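Local structure of probable transcriptional regulator (Pseudomonas aeruginosa, 2ESN) at residues Leu237-Leu242 with Phe248-Pro253; Leu12-Val17 with Gly46-Gly51; Ile151-Gly156 with Ala295-Gln300. The protein is of unknown function but, as a LysR-family protein, probably regulates transcription by binding DNA and responding to a small-molecule effector. All blocks are in the same frame, centred on the assembly; numbering follows the deposited sequence.

The three contacts illustrate how a LysR-type regulator is assembled from separate modules. Contact 2 comes first along the chain and closes within the N-terminal helix-turn-helix domain, its centre about 64 Å from that of contact 1 and about 42 Å from that of contact 3. The other two belong to the substrate-binding domain and reach the same mixed sheet, with centres about 28 Å apart and nearest atoms about 10 Å apart. Contact 1 is nested inside the long loop closed by contact 3: after strand 153-157 the chain builds the region around helix 236-244, then returns to the first region with helix 293-303. The probable DNA-binding and effector-binding parts thus appear to be packed separately.

Contact 1: Leu237-Leu242 with Phe248-Pro253; sequences LAALFL and FLLTAP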
loop_
_atom_site.group_PDB
_atom_site.type_symbol
_atom_site.label_atom_id
_atom_site.label_comp_id
_atom_site.label_asym_id
_atom_site.label_seq_id
_atom_site.Cartn_x
_atom_site.Cartn_y
_atom_site.Cartn_z
ATOM N N LEU C 237 -10.575 -14.130 -25.225
ATOM C CA LEU C 237 -11.472 -13.810 -26.293
ATOM C C LEU C 237 -10.772 -12.965 -27.348
ATOM O O LEU C 237 -10.943 -13.234 -28.525
ATOM C CB LEU C 237 -12.802 -13.198 -25.788
ATOM C CG LEU C 237 -13.724 -14.023 -24.885
ATOM C CD1 LEU C 237 -15.016 -13.167 -24.551
ATOM C CD2 LEU C 237 -14.073 -15.410 -25.456
ATOM N N ALA C 238 -9.972 -11.984 -26.951
ATOM C CA ALA C 238 -9.160 -11.293 -27.943
ATOM C C ALA C 238 -8.168 -12.275 -28.608
ATOM O O ALA C 238 -7.856 -12.108 -29.775
ATOM C CB ALA C 238 -8.436 -10.104 -27.345
ATOM N N ALA C 239 -7.664 -13.241 -27.841
ATOM C CA ALA C 239 -6.647 -14.192 -28.353
ATOM C C ALA C 239 -7.213 -15.041 -29.485
ATOM O O ALA C 239 -6.516 -15.359 -30.446
ATOM C CB ALA C 239 -6.181 -15.119 -27.228
ATOM N N LEU C 240 -8.469 -15.414 -29.353
ATOM C CA LEU C 240 -9.190 -16.214 -30.345
ATOM C C LEU C 240 -9.262 -15.412 -31.637
ATOM O O LEU C 240 -8.969 -15.948 -32.708
ATOM C CB LEU C 240 -10.592 -16.597 -29.796
ATOM C CG LEU C 240 -10.530 -17.729 -28.779
ATOM C CD1 LEU C 240 -11.750 -17.756 -27.878
ATOM C CD2 LEU C 240 -10.421 -19.068 -29.499
ATOM N N PHE C 241 -9.523 -14.107 -31.571
ATOM C CA PHE C 241 -9.453 -13.310 -32.816
ATOM C C PHE C 241 -8.040 -13.177 -33.382
ATOM O O PHE C 241 -7.851 -13.144 -34.620
ATOM C CB PHE C 241 -10.063 -11.904 -32.665
ATOM C CG PHE C 241 -11.571 -11.927 -32.610
ATOM C CD1 PHE C 241 -12.226 -11.904 -31.381
ATOM C CD2 PHE C 241 -12.318 -11.982 -33.814
ATOM C CE1 PHE C 241 -13.655 -11.896 -31.339
ATOM C CE2 PHE C 241 -13.715 -12.012 -33.810
ATOM C CZ PHE C 241 -14.398 -11.963 -32.564
ATOM N N LEU C 242 -7.060 -13.086 -32.493
ATOM C CA LEU C 242 -5.676 -13.071 -32.945
ATOM C C LEU C 242 -5.329 -14.339 -33.775
ATOM O O LEU C 242 -4.760 -14.272 -34.857
ATOM C CB LEU C 242 -4.751 -12.949 -31.712
ATOM C CG LEU C 242 -3.240 -13.233 -31.979
ATOM C CD1 LEU C 242 -2.653 -12.152 -32.953
ATOM C CD2 LEU C 242 -2.489 -13.220 -30.661
ATOM N N PHE C 248 -0.698 -18.178 -36.073
ATOM C CA PHE C 248 -0.425 -18.620 -34.703
ATOM C C PHE C 248 -1.407 -19.619 -34.201
ATOM O O PHE C 248 -2.606 -19.505 -34.469
ATOM C CB PHE C 248 -0.353 -17.446 -33.741
ATOM C CG PHE C 248 0.599 -16.348 -34.165
ATOM C CD1 PHE C 248 0.440 -15.092 -33.653
ATOM C CD2 PHE C 248 1.675 -16.579 -35.017
ATOM C CE1 PHE C 248 1.296 -14.045 -33.974
ATOM C CE2 PHE C 248 2.571 -15.523 -35.376
ATOM C CZ PHE C 248 2.389 -14.269 -34.843
ATOM N N LEU C 249 -0.927 -20.548 -33.374
ATOM C CA LEU C 249 -1.793 -21.471 -32.717
ATOM C C LEU C 249 -2.117 -21.003 -31.278
ATOM O O LEU C 249 -1.294 -20.318 -30.643
ATOM C CB LEU C 249 -1.125 -22.838 -32.708
ATOM C CG LEU C 249 -0.783 -23.434 -34.105
ATOM C CD1 LEU C 249 -0.294 -24.858 -33.938
ATOM C CD2 LEU C 249 -2.036 -23.439 -34.983
ATOM N N LEU C 250 -3.295 -21.375 -30.770
ATOM C CA LEU C 250 -3.710 -20.984 -29.452
ATOM C C LEU C 250 -4.294 -22.213 -28.805
ATOM O O LEU C 250 -5.085 -22.908 -29.423
ATOM C CB LEU C 250 -4.750 -19.841 -29.502
ATOM C CG LEU C 250 -5.569 -19.571 -28.207
ATOM C CD1 LEU C 250 -4.685 -18.887 -27.123
ATOM C CD2 LEU C 250 -6.797 -18.682 -28.501
ATOM N N THR C 251 -3.925 -22.494 -27.567
ATOM C CA THR C 251 -4.477 -23.694 -26.873
ATOM C C THR C 251 -5.394 -23.140 -25.760
ATOM O O THR C 251 -4.901 -22.504 -24.819
ATOM C CB THR C 251 -3.346 -24.588 -26.307
ATOM O OG1 THR C 251 -2.325 -24.761 -27.341
ATOM C CG2 THR C 251 -3.950 -25.937 -25.760
ATOM N N ALA C 252 -6.712 -23.319 -25.931
ATOM C CA ALA C 252 -7.716 -22.480 -25.265
ATOM C C ALA C 252 -8.844 -23.364 -24.776
ATOM O O ALA C 252 -9.092 -24.401 -25.359
ATOM C CB ALA C 252 -8.365 -21.496 -26.277
ATOM N N PRO C 253 -9.583 -22.890 -23.769
ATOM C CA PRO C 253 -10.814 -23.521 -23.414
ATOM C C PRO C 253 -11.759 -23.685 -24.591
ATOM O O PRO C 253 -12.061 -22.703 -25.324
ATOM C CB PRO C 253 -11.420 -22.578 -22.359
ATOM C CG PRO C 253 -10.181 -21.792 -21.787
ATOM C CD PRO C 253 -9.255 -21.697 -22.949
#
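Leu240 on helix 236-244 and Leu250 on strand 249-253 mark the nearest backbone approach, 7.3 Å between their CA atoms, and the spacing hardly changes toward Leu242 and Phe248, where CA lies 7.8 Å from CA. No hydrogen bond crosses the interface; the helix and strand meet through apolar contacts. Leu250 does most of the work. With CG anti to the backbone N (chi1 164°), its branched end reaches across to the helix, and CD2 settles against two consecutive residues. Leu250 CD2 lies 3.8 Å from both Ala239 CB and Leu240 CD2. The small Ala239 lets the leucine come close to the helix backbone, where Leu250 CD2 is 3.8 Å from Leu240 N. Leu240 and Leu250 meet at about a right angle, methyl against methyl. Two residues beyond Leu240, Leu242 CD1 approaches the ring of Phe248 obliquely, 4.3 Å from Phe248 CD1, a looser touch than those around Leu250. The whole interface is buried and apolar. It belongs to a beta-alpha-beta crossover in which helix 236-244 connects strands 228-233 and 249-253, both parallel to strand 202-206 between them. Leu233 of the first strand packs on Ala239, Val181 of strand 168-183 and Ala257 of helix 254-264 lie against Leu240, and Met120 of the second subunit reaches Leu242.

Contact 2: Leu12-Val17 with Gly46-Gly51; sequences LNLLLV and GRLRQG
Leu14, in the helical segment 12-17, and Leu48 on helix 38-52 bring the two segments together, their CA atoms 6.1 Å apart, a close approach for two helical segments. The setting is the helix-turn-helix domain of the LysR family, in which helices 27-34 and 38-52 form the helix-turn-helix pair and helix 38-52 is probably the one that reads DNA. Leu14 is the centre of the contact, packed against two successive residues of that helix. Its CB sits 3.7 Å from Leu48 CD1, while Leu14 CD1 reaches the backbone of the helix, 3.8 Å from Leu48 N. The other methyl turns to Arg47: Leu14 CD2 lies over the centre of one guanidinium face, 3.8 Å above its plane, so that an apolar group covers the flat side of a charged one. The Arg47 chain bends at chi3 (49°) to bring the guanidinium back over the leucine, and the two side chains meet at about a right angle. Its charged end is engaged as well, because Arg47 NH2 makes a salt bridge to Asp11 just before the first segment, which probably helps to hold the guanidinium plane against Leu14. Around this pair, Ala44 packs on Leu14 and Val17, and Leu10 lies against Leu48, extending the small core. On the side of Leu48, CG stands anti to the backbone N (chi1 -164°), and its CD2 is pressed to 3.2 Å from Leu14 O, a tight carbon-to-carbonyl touch.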
loop_
_atom_site.group_PDB
_atom_site.type_symbol
_atom_site.label_atom_id
_atom_site.label_comp_id
_atom_site.label_asym_id
_atom_site.label_seq_id
_atom_site.Cartn_x
_atom_site.Cartn_y
_atom_site.Cartn_z
ATOM N N LEU C 12 -28.254 9.980 20.969
ATOM C CA LEU C 12 -28.154 9.724 19.543
ATOM C C LEU C 12 -29.402 9.139 18.834
ATOM O O LEU C 12 -29.553 9.294 17.602
ATOM C CB LEU C 12 -26.910 8.826 19.276
ATOM C CG LEU C 12 -25.561 9.429 19.760
ATOM C CD1 LEU C 12 -24.367 8.530 19.447
ATOM C CD2 LEU C 12 -25.314 10.841 19.226
ATOM N N ASN C 13 -30.254 8.425 19.563
ATOM C CA ASN C 13 -31.453 7.858 18.957
ATOM C C ASN C 13 -32.372 8.954 18.513
ATOM O O ASN C 13 -33.123 8.749 17.552
ATOM C CB ASN C 13 -32.257 6.935 19.898
ATOM C CG ASN C 13 -31.482 5.773 20.332
ATOM O OD1 ASN C 13 -31.218 5.582 21.543
ATOM N ND2 ASN C 13 -31.065 4.984 19.387
ATOM N N LEU C 14 -32.310 10.102 19.194
ATOM C CA LEU C 14 -33.103 11.282 18.779
ATOM C C LEU C 14 -32.700 11.811 17.438
ATOM O O LEU C 14 -33.420 12.613 16.862
ATOM C CB LEU C 14 -32.914 12.420 19.745
ATOM C CG LEU C 14 -33.407 12.227 21.199
ATOM C CD1 LEU C 14 -33.015 13.456 22.026
ATOM C CD2 LEU C 14 -34.923 11.937 21.287
ATOM N N LEU C 15 -31.528 11.413 16.944
ATOM C CA LEU C 15 -31.076 11.882 15.609
ATOM C C LEU C 15 -31.785 11.179 14.468
ATOM O O LEU C 15 -31.793 11.693 13.346
ATOM C CB LEU C 15 -29.570 11.748 15.418
ATOM C CG LEU C 15 -28.760 12.716 16.261
ATOM C CD1 LEU C 15 -27.316 12.362 16.116
ATOM C CD2 LEU C 15 -29.003 14.195 15.909
ATOM N N LEU C 16 -32.349 10.003 14.699
ATOM C CA LEU C 16 -33.208 9.412 13.636
ATOM C C LEU C 16 -34.489 10.180 13.478
ATOM O O LEU C 16 -35.106 10.067 12.415
ATOM C CB LEU C 16 -33.663 7.979 13.925
ATOM C CG LEU C 16 -32.484 7.060 14.147
ATOM C CD1 LEU C 16 -33.053 5.851 14.785
ATOM C CD2 LEU C 16 -31.926 6.790 12.760
ATOM N N VAL C 17 -34.948 10.847 14.566
ATOM C CA VAL C 17 -36.197 11.650 14.541
ATOM C C VAL C 17 -35.886 12.930 13.787
ATOM O O VAL C 17 -36.603 13.332 12.857
ATOM C CB VAL C 17 -36.726 11.931 16.020
ATOM C CG1 VAL C 17 -37.832 12.904 16.016
ATOM C CG2 VAL C 17 -37.206 10.645 16.677
ATOM N N GLY C 46 -39.375 17.174 21.211
ATOM C CA GLY C 46 -39.231 18.052 22.345
ATOM C C GLY C 46 -37.897 17.834 23.047
ATOM O O GLY C 46 -37.222 18.788 23.369
ATOM N N ARG C 47 -37.534 16.573 23.293
ATOM C CA ARG C 47 -36.240 16.251 23.850
ATOM C C ARG C 47 -35.049 16.731 22.985
ATOM O O ARG C 47 -34.046 17.211 23.518
ATOM C CB ARG C 47 -36.152 14.749 24.105
ATOM C CG ARG C 47 -37.158 14.231 25.132
ATOM C CD ARG C 47 -36.992 12.747 25.207
ATOM N NE ARG C 47 -35.556 12.498 25.356
ATOM C CZ ARG C 47 -34.943 11.349 25.069
ATOM N NH1 ARG C 47 -35.650 10.312 24.655
ATOM N NH2 ARG C 47 -33.627 11.237 25.253
ATOM N N LEU C 48 -35.152 16.568 21.659
ATOM C CA LEU C 48 -34.101 16.970 20.773
ATOM C C LEU C 48 -34.012 18.492 20.797
ATOM O O LEU C 48 -32.892 19.041 20.768
ATOM C CB LEU C 48 -34.326 16.428 19.328
ATOM C CG LEU C 48 -33.058 16.485 18.423
ATOM C CD1 LEU C 48 -31.798 15.883 19.122
ATOM C CD2 LEU C 48 -33.218 15.776 17.157
ATOM N N ARG C 49 -35.133 19.211 20.864
ATOM C CA ARG C 49 -35.055 20.683 20.938
ATOM C C ARG C 49 -34.318 21.150 22.235
ATOM O O ARG C 49 -33.602 22.147 22.244
ATOM C CB ARG C 49 -36.445 21.321 20.919
ATOM C CG ARG C 49 -37.192 21.192 19.598
ATOM C CD ARG C 49 -38.642 21.717 19.683
ATOM N NE ARG C 49 -39.152 22.008 18.316
ATOM C CZ ARG C 49 -40.416 21.873 17.909
ATOM N NH1 ARG C 49 -41.344 21.432 18.746
ATOM N NH2 ARG C 49 -40.740 22.175 16.651
ATOM N N GLN C 50 -34.535 20.434 23.315
ATOM C CA GLN C 50 -33.813 20.669 24.572
ATOM C C GLN C 50 -32.358 20.250 24.445
ATOM O O GLN C 50 -31.504 21.013 24.844
ATOM C CB GLN C 50 -34.476 19.939 25.714
ATOM C CG GLN C 50 -35.888 20.463 26.045
ATOM C CD GLN C 50 -35.939 21.951 26.248
ATOM O OE1 GLN C 50 -35.098 22.518 26.915
ATOM N NE2 GLN C 50 -36.950 22.596 25.683
ATOM N N GLY C 51 -32.079 19.094 23.834
ATOM C CA GLY C 51 -30.710 18.669 23.573
ATOM C C GLY C 51 -29.839 19.599 22.700
ATOM O O GLY C 51 -28.607 19.591 22.837
#

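Contact 3: Ile151-Gly156 with Ala295-Gln300; sequences IDFALG and AWMIGQ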
loop_
_atom_site.group_PDB
_atom_site.type_symbol
_atom_site.label_atom_id
_atom_site.label_comp_id
_atom_site.label_asym_id
_atom_site.label_seq_id
_atom_site.Cartn_x
_atom_site.Cartn_y
_atom_site.Cartn_z
ATOM N N ILE C 151 -13.894 -8.471 -1.584
ATOM C CA ILE C 151 -14.290 -9.334 -2.678
ATOM C C ILE C 151 -15.056 -10.490 -2.013
ATOM O O ILE C 151 -14.561 -11.116 -1.064
ATOM C CB ILE C 151 -13.024 -9.878 -3.409
ATOM C CG1 ILE C 151 -12.434 -8.837 -4.356
ATOM C CG2 ILE C 151 -13.279 -11.135 -4.156
ATOM C CD1 ILE C 151 -10.937 -9.128 -4.747
ATOM N N ASP C 152 -16.252 -10.756 -2.518
ATOM C CA ASP C 152 -17.090 -11.852 -2.053
ATOM C C ASP C 152 -16.527 -13.172 -2.536
ATOM O O ASP C 152 -16.442 -14.114 -1.782
ATOM C CB ASP C 152 -18.561 -11.639 -2.531
ATOM C CG ASP C 152 -19.197 -10.356 -1.960
ATOM O OD1 ASP C 152 -19.489 -10.320 -0.770
ATOM O OD2 ASP C 152 -19.399 -9.355 -2.669
ATOM N N PHE C 153 -16.123 -13.228 -3.805
ATOM C CA PHE C 153 -15.764 -14.485 -4.440
ATOM C C PHE C 153 -14.648 -14.318 -5.480
ATOM O O PHE C 153 -14.437 -13.247 -5.993
ATOM C CB PHE C 153 -16.969 -15.053 -5.217
ATOM C CG PHE C 153 -18.147 -15.424 -4.379
ATOM C CD1 PHE C 153 -19.245 -14.577 -4.314
ATOM C CD2 PHE C 153 -18.186 -16.631 -3.712
ATOM C CE1 PHE C 153 -20.381 -14.926 -3.565
ATOM C CE2 PHE C 153 -19.292 -16.975 -2.902
ATOM C CZ PHE C 153 -20.398 -16.151 -2.850
ATOM N N ALA C 154 -14.006 -15.419 -5.841
ATOM C CA ALA C 154 -13.013 -15.400 -6.901
ATOM C C ALA C 154 -13.311 -16.554 -7.809
ATOM O O ALA C 154 -13.883 -17.554 -7.377
ATOM C CB ALA C 154 -11.595 -15.474 -6.330
ATOM N N LEU C 155 -12.959 -16.413 -9.084
ATOM C CA LEU C 155 -13.231 -17.463 -10.073
ATOM C C LEU C 155 -11.920 -17.936 -10.690
ATOM O O LEU C 155 -11.002 -17.140 -10.858
ATOM C CB LEU C 155 -14.113 -16.899 -11.216
ATOM C CG LEU C 155 -15.440 -16.220 -10.851
ATOM C CD1 LEU C 155 -16.185 -15.693 -12.109
ATOM C CD2 LEU C 155 -16.345 -17.235 -10.115
ATOM N N GLY C 156 -11.845 -19.221 -11.043
ATOM C CA GLY C 156 -10.674 -19.761 -11.758
ATOM C C GLY C 156 -10.738 -21.277 -11.732
ATOM O O GLY C 156 -11.771 -21.841 -11.436
ATOM N N ALA C 295 -24.135 -17.764 0.993
ATOM C CA ALA C 295 -24.729 -19.106 0.897
ATOM C C ALA C 295 -25.700 -19.188 -0.307
ATOM O O ALA C 295 -25.716 -20.155 -1.015
ATOM C CB ALA C 295 -25.473 -19.482 2.247
ATOM N N TRP C 296 -26.499 -18.149 -0.532
ATOM C CA TRP C 296 -27.417 -18.157 -1.692
ATOM C C TRP C 296 -26.632 -18.224 -3.032
ATOM O O TRP C 296 -26.917 -19.082 -3.922
ATOM C CB TRP C 296 -28.299 -16.945 -1.610
ATOM C CG TRP C 296 -29.171 -16.720 -2.809
ATOM C CD1 TRP C 296 -30.366 -17.308 -3.067
ATOM C CD2 TRP C 296 -28.924 -15.807 -3.891
ATOM N NE1 TRP C 296 -30.880 -16.820 -4.236
ATOM C CE2 TRP C 296 -29.999 -15.931 -4.788
ATOM C CE3 TRP C 296 -27.863 -14.934 -4.210
ATOM C CZ2 TRP C 296 -30.095 -15.183 -5.962
ATOM C CZ3 TRP C 296 -27.956 -14.169 -5.415
ATOM C CH2 TRP C 296 -29.072 -14.317 -6.268
ATOM N N MET C 297 -25.625 -17.345 -3.156
ATOM C CA MET C 297 -24.878 -17.250 -4.393
ATOM C C MET C 297 -24.156 -18.553 -4.632
ATOM O O MET C 297 -24.089 -19.056 -5.777
ATOM C CB MET C 297 -23.939 -16.050 -4.412
ATOM C CG MET C 297 -23.151 -15.937 -5.770
ATOM S SD MET C 297 -24.157 -15.693 -7.239
ATOM C CE MET C 297 -24.497 -14.078 -7.036
ATOM N N ILE C 298 -23.625 -19.151 -3.561
ATOM C CA ILE C 298 -23.023 -20.471 -3.697
ATOM C C ILE C 298 -24.038 -21.486 -4.260
ATOM O O ILE C 298 -23.748 -22.210 -5.198
ATOM C CB ILE C 298 -22.447 -20.984 -2.386
ATOM C CG1 ILE C 298 -21.138 -20.267 -2.051
ATOM C CG2 ILE C 298 -22.108 -22.446 -2.509
ATOM C CD1 ILE C 298 -20.741 -20.408 -0.569
ATOM N N GLY C 299 -25.245 -21.530 -3.695
ATOM C CA GLY C 299 -26.286 -22.415 -4.240
ATOM C C GLY C 299 -26.752 -22.068 -5.663
ATOM O O GLY C 299 -27.162 -22.958 -6.418
ATOM N N GLN C 300 -26.707 -20.777 -6.022
ATOM C CA GLN C 300 -27.081 -20.360 -7.369
ATOM C C GLN C 300 -26.247 -21.070 -8.431
ATOM O O GLN C 300 -26.819 -21.648 -9.361
ATOM C CB GLN C 300 -27.040 -18.834 -7.560
ATOM C CG GLN C 300 -28.211 -18.128 -6.953
ATOM C CD GLN C 300 -29.579 -18.672 -7.435
ATOM O OE1 GLN C 300 -29.962 -18.467 -8.585
ATOM N NE2 GLN C 300 -30.318 -19.355 -6.538
#
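The ring of Phe153 reaches from strand 153-157 to helix 293-303 and overlaps the base of the Met297 side chain, with Phe153 CE1 3.7 Å from Met297 CG. The backbones stay well apart, Phe153 CA being 9.4 Å from Ile298 CA, so this one aromatic group spans most of the gap. Its far end rests against two neighbouring helix residues. Met297 CB lies 3.9 Å from Phe153 CZ, while at the neighbouring ring corner Ile298 CG1 is 3.9 Å from Phe153 CE2, on the same side of the ring plane as Met297 CG; both aliphatic chains approach obliquely. Met297 touches with CB and CG and not with its sulfur: CG is anti to the backbone N (chi1 -179°), but the chain then bends at chi2 and chi3, carrying SD and CE off in another direction. Met297 also packs on Phe103 and Phe105 of strand 102-107. Phe153 itself has further company, stacking on the ring of His294 just before the helical segment and touching Leu282 of strand 278-285, which also lies against Ile298. Nearby, Asp152 takes a salt bridge from Arg101 and a hydrogen bond from His294, tying the start of the strand to the same end of the helix. The C-terminal helix thus covers a sheet made of strands distant in sequence, as expected of the alpha/beta, periplasmic-binding-protein-like fold of LysR substrate-binding domains.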